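L-lysine 6-oxidase (Marinomonas mediterranea, PDB 3WEU) catalyses the oxidative deamination of the L-lysine side-chain amine with a cysteine tryptophylquinone cofactor, releasing hydrogen peroxide that makes the enzyme antibacterial. Local coordinates at residues Ser8-Leu14 and Trp243-Pro249; Arg58-Lys64 and Arg192-Gly198; Asn380-Val386 and Leu445-Pro449; Val398-Phe402 and Val521-Ser527. The contacts are given in a common frame with arbitrary orientation. Residue numbers count along the deposited sequence, not the author numbering.

Contact 1. Residues Ser8-Leu14 and Trp243-Pro249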
loop_
_atom_site.group_PDB
_atom_site.type_symbol
_atom_site.label_atom_id
_atom_site.label_comp_id
_atom_site.label_asym_id
_atom_site.label_seq_id
_atom_site.Cartn_x
_atom_site.Cartn_y
_atom_site.Cartn_z
ATOM N N SER A 8 15.106 11.995 41.864
ATOM C CA SER A 8 16.170 11.141 41.282
ATOM C C SER A 8 15.931 10.795 39.805
ATOM O O SER A 8 16.907 10.651 39.003
ATOM C CB SER A 8 16.317 9.889 42.158
ATOM O OG SER A 8 15.190 9.069 42.016
ATOM N N ILE A 9 14.671 10.650 39.400
ATOM C CA ILE A 9 14.343 10.423 38.040
ATOM C C ILE A 9 13.231 11.407 37.678
ATOM O O ILE A 9 12.107 11.221 38.063
ATOM C CB ILE A 9 13.904 8.969 37.750
ATOM C CG1 ILE A 9 15.014 7.955 38.094
ATOM C CG2 ILE A 9 13.579 8.839 36.276
ATOM C CD1 ILE A 9 14.598 6.463 38.072
ATOM N N GLY A 10 13.559 12.452 36.929
ATOM C CA GLY A 10 12.550 13.436 36.550
ATOM C C GLY A 10 11.685 12.955 35.397
ATOM O O GLY A 10 12.082 12.089 34.622
ATOM N N VAL A 11 10.497 13.542 35.285
ATOM C CA VAL A 11 9.591 13.188 34.247
ATOM C C VAL A 11 9.001 14.400 33.618
ATOM O O VAL A 11 8.388 15.177 34.306
ATOM C CB VAL A 11 8.464 12.283 34.814
ATOM C CG1 VAL A 11 7.385 12.023 33.749
ATOM C CG2 VAL A 11 9.079 10.984 35.341
ATOM N N ALA A 12 9.176 14.550 32.317
ATOM C CA ALA A 12 8.559 15.605 31.550
ATOM C C ALA A 12 7.678 14.935 30.510
ATOM O O ALA A 12 7.851 13.726 30.196
ATOM C CB ALA A 12 9.616 16.444 30.845
ATOM N N ARG A 13 6.774 15.713 29.922
ATOM C CA ARG A 13 5.918 15.164 28.909
ATOM C C ARG A 13 5.816 16.052 27.704
ATOM O O ARG A 13 5.748 17.282 27.804
ATOM C CB ARG A 13 4.554 14.824 29.487
ATOM C CG ARG A 13 4.697 13.936 30.704
ATOM C CD ARG A 13 3.405 13.329 31.207
ATOM N NE ARG A 13 3.429 11.981 30.709
ATOM C CZ ARG A 13 3.812 10.909 31.387
ATOM N NH1 ARG A 13 4.145 10.969 32.664
ATOM N NH2 ARG A 13 3.830 9.762 30.750
ATOM N N LEU A 14 5.791 15.403 26.562
ATOM C CA LEU A 14 5.740 16.068 25.287
ATOM C C LEU A 14 4.544 16.994 25.158
ATOM O O LEU A 14 3.456 16.713 25.686
ATOM C CB LEU A 14 5.585 15.001 24.171
ATOM C CG LEU A 14 6.665 13.979 23.998
ATOM C CD1 LEU A 14 6.251 13.058 22.868
ATOM C CD2 LEU A 14 8.022 14.678 23.726
ATOM N N TRP A 243 18.658 11.628 36.932
ATOM C CA TRP A 243 18.302 11.256 35.597
ATOM C C TRP A 243 17.023 11.970 35.229
ATOM O O TRP A 243 16.289 12.492 36.103
ATOM C CB TRP A 243 18.151 9.734 35.474
ATOM C CG TRP A 243 18.473 9.219 34.137
ATOM C CD1 TRP A 243 17.607 8.923 33.160
ATOM C CD2 TRP A 243 19.781 8.956 33.598
ATOM N NE1 TRP A 243 18.260 8.522 32.031
ATOM C CE2 TRP A 243 19.606 8.504 32.289
ATOM C CE3 TRP A 243 21.066 9.039 34.104
ATOM C CZ2 TRP A 243 20.680 8.113 31.469
ATOM C CZ3 TRP A 243 22.145 8.699 33.276
ATOM C CH2 TRP A 243 21.942 8.226 31.999
ATOM N N MET A 244 16.746 11.977 33.942
ATOM C CA MET A 244 15.596 12.635 33.402
ATOM C C MET A 244 14.976 11.789 32.293
ATOM O O MET A 244 15.683 11.333 31.387
ATOM C CB MET A 244 16.020 14.012 32.848
ATOM C CG MET A 244 14.919 14.756 32.146
ATOM S SD MET A 244 13.783 15.370 33.364
ATOM C CE MET A 244 12.407 15.670 32.338
ATOM N N VAL A 245 13.648 11.671 32.297
ATOM C CA VAL A 245 12.960 10.940 31.257
ATOM C C VAL A 245 11.825 11.766 30.689
ATOM O O VAL A 245 11.063 12.371 31.422
ATOM C CB VAL A 245 12.403 9.632 31.844
ATOM C CG1 VAL A 245 11.668 8.842 30.774
ATOM C CG2 VAL A 245 13.564 8.822 32.412
ATOM N N VAL A 246 11.677 11.736 29.385
ATOM C CA VAL A 246 10.575 12.383 28.702
ATOM C C VAL A 246 9.567 11.291 28.211
ATOM O O VAL A 246 9.975 10.277 27.609
ATOM C CB VAL A 246 11.005 13.215 27.522
ATOM C CG1 VAL A 246 9.783 13.903 26.922
ATOM C CG2 VAL A 246 12.001 14.252 27.949
ATOM N N GLY A 247 8.307 11.467 28.595
ATOM C CA GLY A 247 7.235 10.634 28.110
ATOM C C GLY A 247 6.262 11.351 27.232
ATOM O O GLY A 247 6.191 12.614 27.189
ATOM N N SER A 248 5.405 10.570 26.639
ATOM C CA SER A 248 4.289 11.106 25.866
ATOM C C SER A 248 3.236 11.630 26.866
ATOM O O SER A 248 3.399 11.472 28.083
ATOM C CB SER A 248 3.737 10.033 24.942
ATOM O OG SER A 248 3.281 8.893 25.651
ATOM N N PRO A 249 2.228 12.382 26.403
ATOM C CA PRO A 249 1.369 13.007 27.402
ATOM C C PRO A 249 0.654 12.037 28.359
ATOM O O PRO A 249 0.364 10.892 27.982
ATOM C CB PRO A 249 0.373 13.771 26.583
ATOM C CG PRO A 249 1.076 14.045 25.260
ATOM C CD PRO A 249 1.839 12.751 25.052
#

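Contact 2. Residues Arg58-Lys64 and Arg192-Gly198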
loop_
_atom_site.group_PDB
_atom_site.type_symbol
_atom_site.label_atom_id
_atom_site.label_comp_id
_atom_site.label_asym_id
_atom_site.label_seq_id
_atom_site.Cartn_x
_atom_site.Cartn_y
_atom_site.Cartn_z
ATOM N N ARG A 58 3.475 21.417 27.038
ATOM C CA ARG A 58 4.512 20.610 27.677
ATOM C C ARG A 58 4.399 20.655 29.187
ATOM O O ARG A 58 3.950 21.645 29.770
ATOM C CB ARG A 58 5.932 21.040 27.309
ATOM C CG ARG A 58 6.302 20.745 25.871
ATOM C CD ARG A 58 7.771 21.030 25.628
ATOM N NE ARG A 58 8.083 22.452 25.778
ATOM C CZ ARG A 58 9.296 22.963 25.573
ATOM N NH1 ARG A 58 10.326 22.156 25.275
ATOM N NH2 ARG A 58 9.483 24.259 25.735
ATOM N N GLN A 59 4.758 19.543 29.831
ATOM C CA GLN A 59 4.948 19.478 31.276
ATOM C C GLN A 59 6.419 19.430 31.538
ATOM O O GLN A 59 7.128 18.561 31.013
ATOM C CB GLN A 59 4.358 18.211 31.870
ATOM C CG GLN A 59 4.662 17.892 33.330
ATOM C CD GLN A 59 3.843 16.656 33.779
ATOM O OE1 GLN A 59 2.656 16.689 33.677
ATOM N NE2 GLN A 59 4.449 15.615 34.076
ATOM N N GLY A 60 6.858 20.311 32.419
ATOM C CA GLY A 60 8.249 20.377 32.801
ATOM C C GLY A 60 8.503 19.845 34.146
ATOM O O GLY A 60 7.587 19.836 34.983
ATOM N N GLN A 61 9.711 19.296 34.370
ATOM C CA GLN A 61 10.135 18.863 35.701
ATOM C C GLN A 61 11.019 19.870 36.377
ATOM O O GLN A 61 12.078 20.205 35.843
ATOM C CB GLN A 61 10.879 17.552 35.622
ATOM C CG GLN A 61 11.422 17.047 36.922
ATOM C CD GLN A 61 10.337 16.385 37.742
ATOM O OE1 GLN A 61 9.804 15.355 37.361
ATOM N NE2 GLN A 61 10.024 16.964 38.862
ATOM N N VAL A 62 10.634 20.268 37.590
ATOM C CA VAL A 62 11.514 21.039 38.494
ATOM C C VAL A 62 12.411 20.089 39.225
ATOM O O VAL A 62 11.955 19.059 39.744
ATOM C CB VAL A 62 10.697 21.848 39.510
ATOM C CG1 VAL A 62 11.568 22.570 40.525
ATOM C CG2 VAL A 62 9.792 22.824 38.783
ATOM N N PHE A 63 13.702 20.401 39.265
ATOM C CA PHE A 63 14.630 19.705 40.114
ATOM C C PHE A 63 15.172 20.677 41.150
ATOM O O PHE A 63 15.374 21.877 40.850
ATOM C CB PHE A 63 15.838 19.169 39.343
ATOM C CG PHE A 63 15.560 18.060 38.369
ATOM C CD1 PHE A 63 15.135 18.334 37.125
ATOM C CD2 PHE A 63 15.890 16.731 38.686
ATOM C CE1 PHE A 63 14.921 17.323 36.200
ATOM C CE2 PHE A 63 15.714 15.701 37.750
ATOM C CZ PHE A 63 15.234 15.990 36.496
ATOM N N LYS A 64 15.411 20.157 42.337
ATOM C CA LYS A 64 15.893 20.913 43.521
ATOM C C LYS A 64 17.131 20.182 44.033
ATOM O O LYS A 64 17.282 18.958 43.832
ATOM C CB LYS A 64 14.864 20.947 44.565
ATOM C CG LYS A 64 13.621 21.713 44.113
ATOM C CD LYS A 64 12.609 21.840 45.258
ATOM C CE LYS A 64 11.285 22.364 44.721
ATOM N NZ LYS A 64 10.277 22.497 45.825
ATOM N N ARG A 192 16.566 27.115 40.286
ATOM C CA ARG A 192 16.185 25.718 40.173
ATOM C C ARG A 192 16.078 25.364 38.729
ATOM O O ARG A 192 15.687 26.199 37.878
ATOM C CB ARG A 192 14.802 25.413 40.855
ATOM C CG ARG A 192 14.739 25.708 42.346
ATOM C CD ARG A 192 13.308 25.516 42.895
ATOM N NE ARG A 192 13.254 25.882 44.277
ATOM C CZ ARG A 192 12.961 27.106 44.688
ATOM N NH1 ARG A 192 12.556 28.024 43.827
ATOM N NH2 ARG A 192 12.960 27.342 45.984
ATOM N N LEU A 193 16.369 24.098 38.424
ATOM C CA LEU A 193 16.249 23.612 37.053
ATOM C C LEU A 193 14.830 23.201 36.676
ATOM O O LEU A 193 14.132 22.578 37.488
ATOM C CB LEU A 193 17.165 22.411 36.898
ATOM C CG LEU A 193 17.039 21.621 35.598
ATOM C CD1 LEU A 193 17.487 22.415 34.420
ATOM C CD2 LEU A 193 17.859 20.292 35.622
ATOM N N ILE A 194 14.420 23.522 35.479
ATOM C CA ILE A 194 13.195 22.997 34.869
ATOM C C ILE A 194 13.566 22.391 33.580
ATOM O O ILE A 194 14.146 23.052 32.714
ATOM C CB ILE A 194 12.136 24.130 34.630
ATOM C CG1 ILE A 194 11.657 24.635 35.958
ATOM C CG2 ILE A 194 10.945 23.632 33.792
ATOM C CD1 ILE A 194 10.981 26.006 35.938
ATOM N N VAL A 195 13.283 21.106 33.408
ATOM C CA VAL A 195 13.498 20.498 32.124
ATOM C C VAL A 195 12.204 20.242 31.402
ATOM O O VAL A 195 11.287 19.679 31.970
ATOM C CB VAL A 195 14.197 19.140 32.267
ATOM C CG1 VAL A 195 14.458 18.528 30.879
ATOM C CG2 VAL A 195 15.468 19.277 33.096
ATOM N N LEU A 196 12.115 20.723 30.180
ATOM C CA LEU A 196 11.021 20.500 29.311
ATOM C C LEU A 196 11.566 19.661 28.178
ATOM O O LEU A 196 12.722 19.874 27.714
ATOM C CB LEU A 196 10.488 21.831 28.810
ATOM C CG LEU A 196 9.858 22.732 29.869
ATOM C CD1 LEU A 196 9.984 24.197 29.563
ATOM C CD2 LEU A 196 8.383 22.462 29.922
ATOM N N GLY A 197 10.766 18.702 27.734
ATOM C CA GLY A 197 11.150 17.740 26.713
ATOM C C GLY A 197 10.646 18.130 25.350
ATOM O O GLY A 197 10.386 19.281 25.074
ATOM N N GLY A 198 10.474 17.127 24.514
ATOM C CA GLY A 198 10.050 17.289 23.129
ATOM C C GLY A 198 8.687 17.887 22.879
ATOM O O GLY A 198 7.847 18.140 23.802
HETATM O O HOH W 1 8.004 18.798 28.600
#

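Contact 3. Residues Asn380-Val386 and Leu445-Pro449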
loop_
_atom_site.group_PDB
_atom_site.type_symbol
_atom_site.label_atom_id
_atom_site.label_comp_id
_atom_site.label_asym_id
_atom_site.label_seq_id
_atom_site.Cartn_x
_atom_site.Cartn_y
_atom_site.Cartn_z
ATOM N N ASN A 380 -5.784 -7.727 33.897
ATOM C CA ASN A 380 -5.059 -6.916 32.920
ATOM C C ASN A 380 -4.077 -7.866 32.244
ATOM O O ASN A 380 -3.751 -8.979 32.760
ATOM C CB ASN A 380 -4.302 -5.799 33.610
ATOM C CG ASN A 380 -3.924 -4.632 32.699
ATOM O OD1 ASN A 380 -4.688 -3.664 32.562
ATOM N ND2 ASN A 380 -2.663 -4.664 32.149
ATOM N N SER A 381 -3.645 -7.474 31.052
ATOM C CA SER A 381 -2.541 -8.179 30.403
ATOM C C SER A 381 -1.288 -8.152 31.234
ATOM O O SER A 381 -1.033 -7.186 32.001
ATOM C CB SER A 381 -2.220 -7.536 29.093
ATOM O OG SER A 381 -1.254 -8.290 28.423
ATOM N N GLY A 382 -0.513 -9.227 31.088
ATOM C CA GLY A 382 0.828 -9.256 31.561
ATOM C C GLY A 382 1.824 -8.778 30.515
ATOM O O GLY A 382 1.424 -8.166 29.528
ATOM N N SER A 383 3.109 -8.987 30.791
ATOM C CA SER A 383 4.169 -8.428 29.987
ATOM C C SER A 383 4.450 -9.230 28.694
ATOM O O SER A 383 5.277 -8.823 27.927
ATOM C CB SER A 383 5.410 -8.124 30.821
ATOM O OG SER A 383 5.215 -7.033 31.735
ATOM N N ASN A 384 3.817 -10.389 28.503
ATOM C CA ASN A 384 3.728 -10.970 27.181
ATOM C C ASN A 384 2.544 -11.829 26.895
ATOM O O ASN A 384 2.582 -13.071 27.044
ATOM C CB ASN A 384 5.008 -11.713 26.749
ATOM C CG ASN A 384 4.863 -12.252 25.367
ATOM O OD1 ASN A 384 4.133 -11.682 24.572
ATOM N ND2 ASN A 384 5.607 -13.290 25.034
ATOM N N SER A 385 1.487 -11.175 26.428
ATOM C CA SER A 385 0.289 -11.801 25.945
ATOM C C SER A 385 0.245 -11.823 24.398
ATOM O O SER A 385 -0.799 -12.088 23.837
ATOM C CB SER A 385 -0.922 -11.002 26.436
ATOM O OG SER A 385 -0.740 -9.591 26.135
ATOM N N VAL A 386 1.343 -11.462 23.765
ATOM C CA VAL A 386 1.430 -11.169 22.341
ATOM C C VAL A 386 2.074 -12.293 21.537
ATOM O O VAL A 386 1.548 -12.709 20.474
ATOM C CB VAL A 386 2.247 -9.867 22.155
ATOM C CG1 VAL A 386 2.379 -9.528 20.686
ATOM C CG2 VAL A 386 1.468 -8.701 22.819
ATOM N N LEU A 445 3.816 -1.701 35.545
ATOM C CA LEU A 445 3.515 -2.991 34.959
ATOM C C LEU A 445 2.160 -2.890 34.272
ATOM O O LEU A 445 1.330 -2.078 34.704
ATOM C CB LEU A 445 3.381 -4.049 36.035
ATOM C CG LEU A 445 4.611 -4.386 36.851
ATOM C CD1 LEU A 445 4.232 -5.228 38.025
ATOM C CD2 LEU A 445 5.535 -5.129 35.887
ATOM N N PRO A 446 1.943 -3.645 33.181
ATOM C CA PRO A 446 2.881 -4.479 32.483
ATOM C C PRO A 446 3.838 -3.626 31.671
ATOM O O PRO A 446 3.696 -2.410 31.619
ATOM C CB PRO A 446 2.013 -5.314 31.525
ATOM C CG PRO A 446 0.777 -4.485 31.308
ATOM C CD PRO A 446 0.596 -3.662 32.558
ATOM N N MET A 447 4.803 -4.283 31.053
ATOM C CA MET A 447 5.795 -3.638 30.228
ATOM C C MET A 447 6.009 -4.471 28.947
ATOM O O MET A 447 6.840 -5.386 28.952
ATOM C CB MET A 447 7.079 -3.500 31.062
ATOM C CG MET A 447 7.136 -2.256 31.947
ATOM S SD MET A 447 8.623 -2.247 32.880
ATOM C CE MET A 447 8.627 -0.569 33.578
ATOM N N CYS A 448 5.238 -4.166 27.915
ATOM C CA CYS A 448 5.238 -4.850 26.655
ATOM C C CYS A 448 5.064 -3.932 25.451
ATOM O O CYS A 448 4.298 -4.228 24.553
ATOM C CB CYS A 448 4.188 -5.994 26.665
ATOM S SG CYS A 448 4.364 -7.235 25.305
ATOM N N PRO A 449 5.823 -2.844 25.401
ATOM C CA PRO A 449 6.908 -2.510 26.275
ATOM C C PRO A 449 6.559 -1.678 27.472
ATOM O O PRO A 449 7.344 -1.555 28.392
ATOM C CB PRO A 449 7.798 -1.650 25.360
ATOM C CG PRO A 449 6.919 -1.003 24.403
ATOM C CD PRO A 449 5.792 -1.980 24.199
HETATM O O HOH W 2 7.706 -7.445 27.337
#

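Contact 4. Residues Val398-Phe402 and Val521-Ser527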
loop_
_atom_site.group_PDB
_atom_site.type_symbol
_atom_site.label_atom_id
_atom_site.label_comp_id
_atom_site.label_asym_id
_atom_site.label_seq_id
_atom_site.Cartn_x
_atom_site.Cartn_y
_atom_site.Cartn_z
ATOM N N VAL A 398 9.657 -16.414 26.218
ATOM C CA VAL A 398 9.009 -16.215 27.527
ATOM C C VAL A 398 7.625 -15.613 27.313
ATOM O O VAL A 398 7.482 -14.588 26.585
ATOM C CB VAL A 398 9.840 -15.303 28.398
ATOM C CG1 VAL A 398 9.175 -14.965 29.740
ATOM C CG2 VAL A 398 11.200 -15.978 28.695
ATOM N N VAL A 399 6.661 -16.235 27.979
ATOM C CA VAL A 399 5.239 -15.824 27.947
ATOM C C VAL A 399 4.876 -15.303 29.337
ATOM O O VAL A 399 5.293 -15.823 30.356
ATOM C CB VAL A 399 4.376 -17.040 27.613
ATOM C CG1 VAL A 399 2.885 -16.820 27.805
ATOM C CG2 VAL A 399 4.682 -17.475 26.200
ATOM N N GLU A 400 4.069 -14.241 29.381
ATOM C CA GLU A 400 3.503 -13.800 30.656
ATOM C C GLU A 400 2.159 -13.149 30.344
ATOM O O GLU A 400 2.081 -12.004 29.975
ATOM C CB GLU A 400 4.444 -12.853 31.387
ATOM C CG GLU A 400 3.948 -12.567 32.763
ATOM C CD GLU A 400 4.489 -11.277 33.311
ATOM O OE1 GLU A 400 5.568 -11.360 33.992
ATOM O OE2 GLU A 400 3.870 -10.173 33.078
ATOM N N LYS A 401 1.126 -13.932 30.415
ATOM C CA LYS A 401 -0.156 -13.566 29.766
ATOM C C LYS A 401 -0.922 -12.512 30.554
ATOM O O LYS A 401 -1.496 -11.546 29.949
ATOM C CB LYS A 401 -1.015 -14.770 29.647
ATOM C CG LYS A 401 -0.551 -15.779 28.625
ATOM C CD LYS A 401 -1.577 -16.898 28.481
ATOM C CE LYS A 401 -1.174 -17.789 27.291
ATOM N NZ LYS A 401 -2.271 -18.759 27.026
ATOM N N PHE A 402 -0.978 -12.707 31.885
ATOM C CA PHE A 402 -1.819 -11.878 32.788
ATOM C C PHE A 402 -1.065 -11.270 33.933
ATOM O O PHE A 402 0.010 -11.754 34.342
ATOM C CB PHE A 402 -3.017 -12.706 33.331
ATOM C CG PHE A 402 -3.837 -13.355 32.224
ATOM C CD1 PHE A 402 -4.665 -12.565 31.412
ATOM C CD2 PHE A 402 -3.809 -14.716 32.017
ATOM C CE1 PHE A 402 -5.401 -13.098 30.405
ATOM C CE2 PHE A 402 -4.551 -15.264 31.003
ATOM C CZ PHE A 402 -5.355 -14.473 30.196
ATOM N N VAL A 521 -6.563 -12.393 24.786
ATOM C CA VAL A 521 -5.529 -13.295 25.350
ATOM C C VAL A 521 -6.088 -14.716 25.570
ATOM O O VAL A 521 -7.086 -14.945 26.281
ATOM C CB VAL A 521 -4.987 -12.767 26.696
ATOM C CG1 VAL A 521 -3.773 -13.565 27.118
ATOM C CG2 VAL A 521 -4.665 -11.253 26.589
ATOM N N ASN A 522 -5.423 -15.693 24.948
ATOM C CA ASN A 522 -5.806 -17.085 25.085
ATOM C C ASN A 522 -5.657 -17.479 26.560
ATOM O O ASN A 522 -4.639 -17.113 27.194
ATOM C CB ASN A 522 -4.853 -17.994 24.270
ATOM C CG ASN A 522 -5.043 -19.435 24.631
ATOM O OD1 ASN A 522 -4.348 -19.966 25.472
ATOM N ND2 ASN A 522 -6.097 -20.011 24.132
ATOM N N PHE A 523 -6.551 -18.312 27.069
ATOM C CA PHE A 523 -6.346 -18.770 28.426
ATOM C C PHE A 523 -6.412 -20.305 28.610
ATOM O O PHE A 523 -6.661 -20.796 29.702
ATOM C CB PHE A 523 -7.283 -18.075 29.373
ATOM C CG PHE A 523 -8.739 -18.222 29.052
ATOM C CD1 PHE A 523 -9.500 -19.162 29.698
ATOM C CD2 PHE A 523 -9.385 -17.321 28.218
ATOM C CE1 PHE A 523 -10.874 -19.283 29.488
ATOM C CE2 PHE A 523 -10.760 -17.443 27.980
ATOM C CZ PHE A 523 -11.503 -18.433 28.602
ATOM N N SER A 524 -6.185 -21.047 27.555
ATOM C CA SER A 524 -6.346 -22.528 27.601
ATOM C C SER A 524 -5.025 -23.240 27.484
ATOM O O SER A 524 -4.878 -24.371 27.930
ATOM C CB SER A 524 -7.255 -23.020 26.478
ATOM O OG SER A 524 -6.744 -22.662 25.213
ATOM N N GLU A 525 -4.044 -22.618 26.852
ATOM C CA GLU A 525 -2.751 -23.278 26.585
ATOM C C GLU A 525 -1.654 -22.325 27.020
ATOM O O GLU A 525 -1.377 -21.306 26.344
ATOM C CB GLU A 525 -2.577 -23.573 25.092
ATOM C CG GLU A 525 -3.457 -24.742 24.611
ATOM C CD GLU A 525 -2.898 -26.083 25.114
ATOM O OE1 GLU A 525 -1.823 -26.137 25.755
ATOM O OE2 GLU A 525 -3.623 -27.036 24.950
ATOM N N PRO A 526 -0.992 -22.655 28.139
ATOM C CA PRO A 526 -0.046 -21.714 28.728
ATOM C C PRO A 526 1.071 -21.260 27.815
ATOM O O PRO A 526 1.582 -20.130 27.958
ATOM C CB PRO A 526 0.542 -22.525 29.870
ATOM C CG PRO A 526 -0.639 -23.372 30.354
ATOM C CD PRO A 526 -1.379 -23.743 29.083
ATOM N N SER A 527 1.487 -22.110 26.861
ATOM C CA SER A 527 2.609 -21.757 25.976
ATOM C C SER A 527 2.212 -21.005 24.678
ATOM O O SER A 527 3.053 -20.565 23.912
ATOM C CB SER A 527 3.392 -23.081 25.638
ATOM O OG SER A 527 2.560 -23.841 24.766
#

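Contact 1. Residues Ser8-Leu14 and Trp243-Pro249
Two parallel β-strands, I9-R13 and W243-G247, pair in register, and the side chains on both faces are sized to avoid collisions. W243 N donates to S8 O (2.9 Å) and G10 N to W243 O (2.9 Å); this alternation continues to L14 N and G247 O (2.9 Å). On the face carrying M244 and V246, the p rotamer at chi2 folds the flexible M244 side chain back over its partner strand, bringing CE to 3.3 Å from A12 CB. G10 lies beneath this fold: a β-carbon there would come within 2.9 Å of M244 SD, so glycine suits the position, while the small A12 accommodates the methyl. On the other face, I9 (m, t) and V245 (t) meet through I9 CG2 and V245 CG2 at 3.9 Å. W243 swings its indole away, where NE1 bonds to D223. The R13 chain bends at chi3 so that NE reaches S248 O (2.7 Å), NH2 adding a weak bond, while NH2 also forms a salt bridge with E452. Opposite R13, G247 again avoids crowding, since a β-carbon would be tight against NH2. Past the strand, L14 CD2 packs on V246 CG1 (3.7 Å). Within this mixed sheet, strand 58-66 flanks the first strand and strand 223-232 the second, while I439 of helix 433-439 covers I9 and V11.

Contact 2. Residues Arg58-Lys64 and Arg192-Gly198
R58, F63 and L196 lose the most surface here, and they sit at different points along an antiparallel strand pair. R58 reaches across with its long side chain: NH1 donates to G197 O (2.9 Å), and L196 CB lies over one face of the guanidinium, 3.6 Å from NH1. The same group also bonds T184 and T19. L196 in turn turns toward G60, its CD2 3.6 Å from G60 CA; glycine fits because any β-carbon would clash with that methyl. Near this end a water bridges Q59 O and G197 N. Strands 58-66 and 193-196 are neighbours in the curled mixed sheet of the N-terminal region. Q61 and V195 form a hydrogen-bonded pair, with Q61 N to V195 O and V195 N to Q61 O both 2.9 Å, whereas V62 and I194 form a non-hydrogen-bonded one. F63 N donates to L193 O (2.8 Å), and its ring spreads over aliphatic neighbours, CD1 3.7 Å from L193 CD2 and CE1 3.7 Å from V195 CG2, with W85 of strand 80-91 alongside.

Contact 3. Residues Asn380-Val386 and Leu445-Pro449
Two cis peptide bonds, before P446 and before P449, bend the 445-449 loop sharply where it meets residues 380-386. Proline is the residue that tolerates cis geometry most readily, and P446 also supplies a compact ring for the contact: its CG lies 3.3 Å from S381 O and its CD 3.4 Å from N380 ND2. S383 OG, on a short side chain, accepts a hydrogen bond from M447 N at 2.9 Å, and a water joins S383 O to M447 O. C448 points toward 380-386, its SG 4.1 Å from V386 CG2 and 3.2 Å from S383 O. Beside it lies the redox cofactor: P446 O and C448 N both hydrogen-bond the tryptophylquinone at position 581, so the loop holds the quinone by its backbone. An Asx turn, N384 OD1 accepting from V386 N (2.9 Å), shapes the chain beyond the corner, while N384 ND2 donates to V398 O. S383 and N384 together form a classic β-bulge opposite E400 of strand 400-402, while S385 and V386 touch strand 518-522.

Contact 4. Residues Val398-Phe402 and Val521-Ser527
V399, the first residue of 398-402 to touch the other segment, turns its branched side chain toward the loop, CG1 lying 3.6 Å from P526 O and CG2 4.2 Å from S527 O. E400 faces the other way, to the backbone N of S383. K401 buries the most surface: its CB packs 3.9 Å from V521 CG1, and its extended chain delivers the ammonium into a group of backbone carbonyls. NZ donates to N522 O (2.9 Å) and E525 O (2.8 Å), and also to V528 O. A lysine suits this spot because its three protons can satisfy several backbone acceptors in a curved loop. That curve begins with an Asx turn, in which N522 OD1 accepts from S524 N and, in the wider Asx motif, from E525 N (both 3.0 Å), while ND2 donates to L572 O, as the chain leaves strand 518-522, paired antiparallel with strand 575-579 in the C-terminal region. F402, in the m rotamer, brings its aromatic CZ to 3.6 Å from V521 CG1, while F523 CB meets the ring edge, 4.2 Å from CZ.

In the fold
Contacts 1 and 2 share one sheet of the N-terminal region, strand 58-66 lying beside strand 4-13; contact 2 is nested within the chain closed by contact 1, and V11 N to Q61 OE1 helps tie them. Both are buried and built on regular strand pairing, one parallel and the other antiparallel. Contacts 3 and 4 belong to the C-terminal region, touch through S383 and E400, and alternate along the chain. They rely instead on loops, turns and single side chains. Contact 3 is buried beside the quinone; contact 4, partly exposed, lies farther from the chain's centre. Contacts 2 and 4 are farthest apart, with centres about 40 Å from each other.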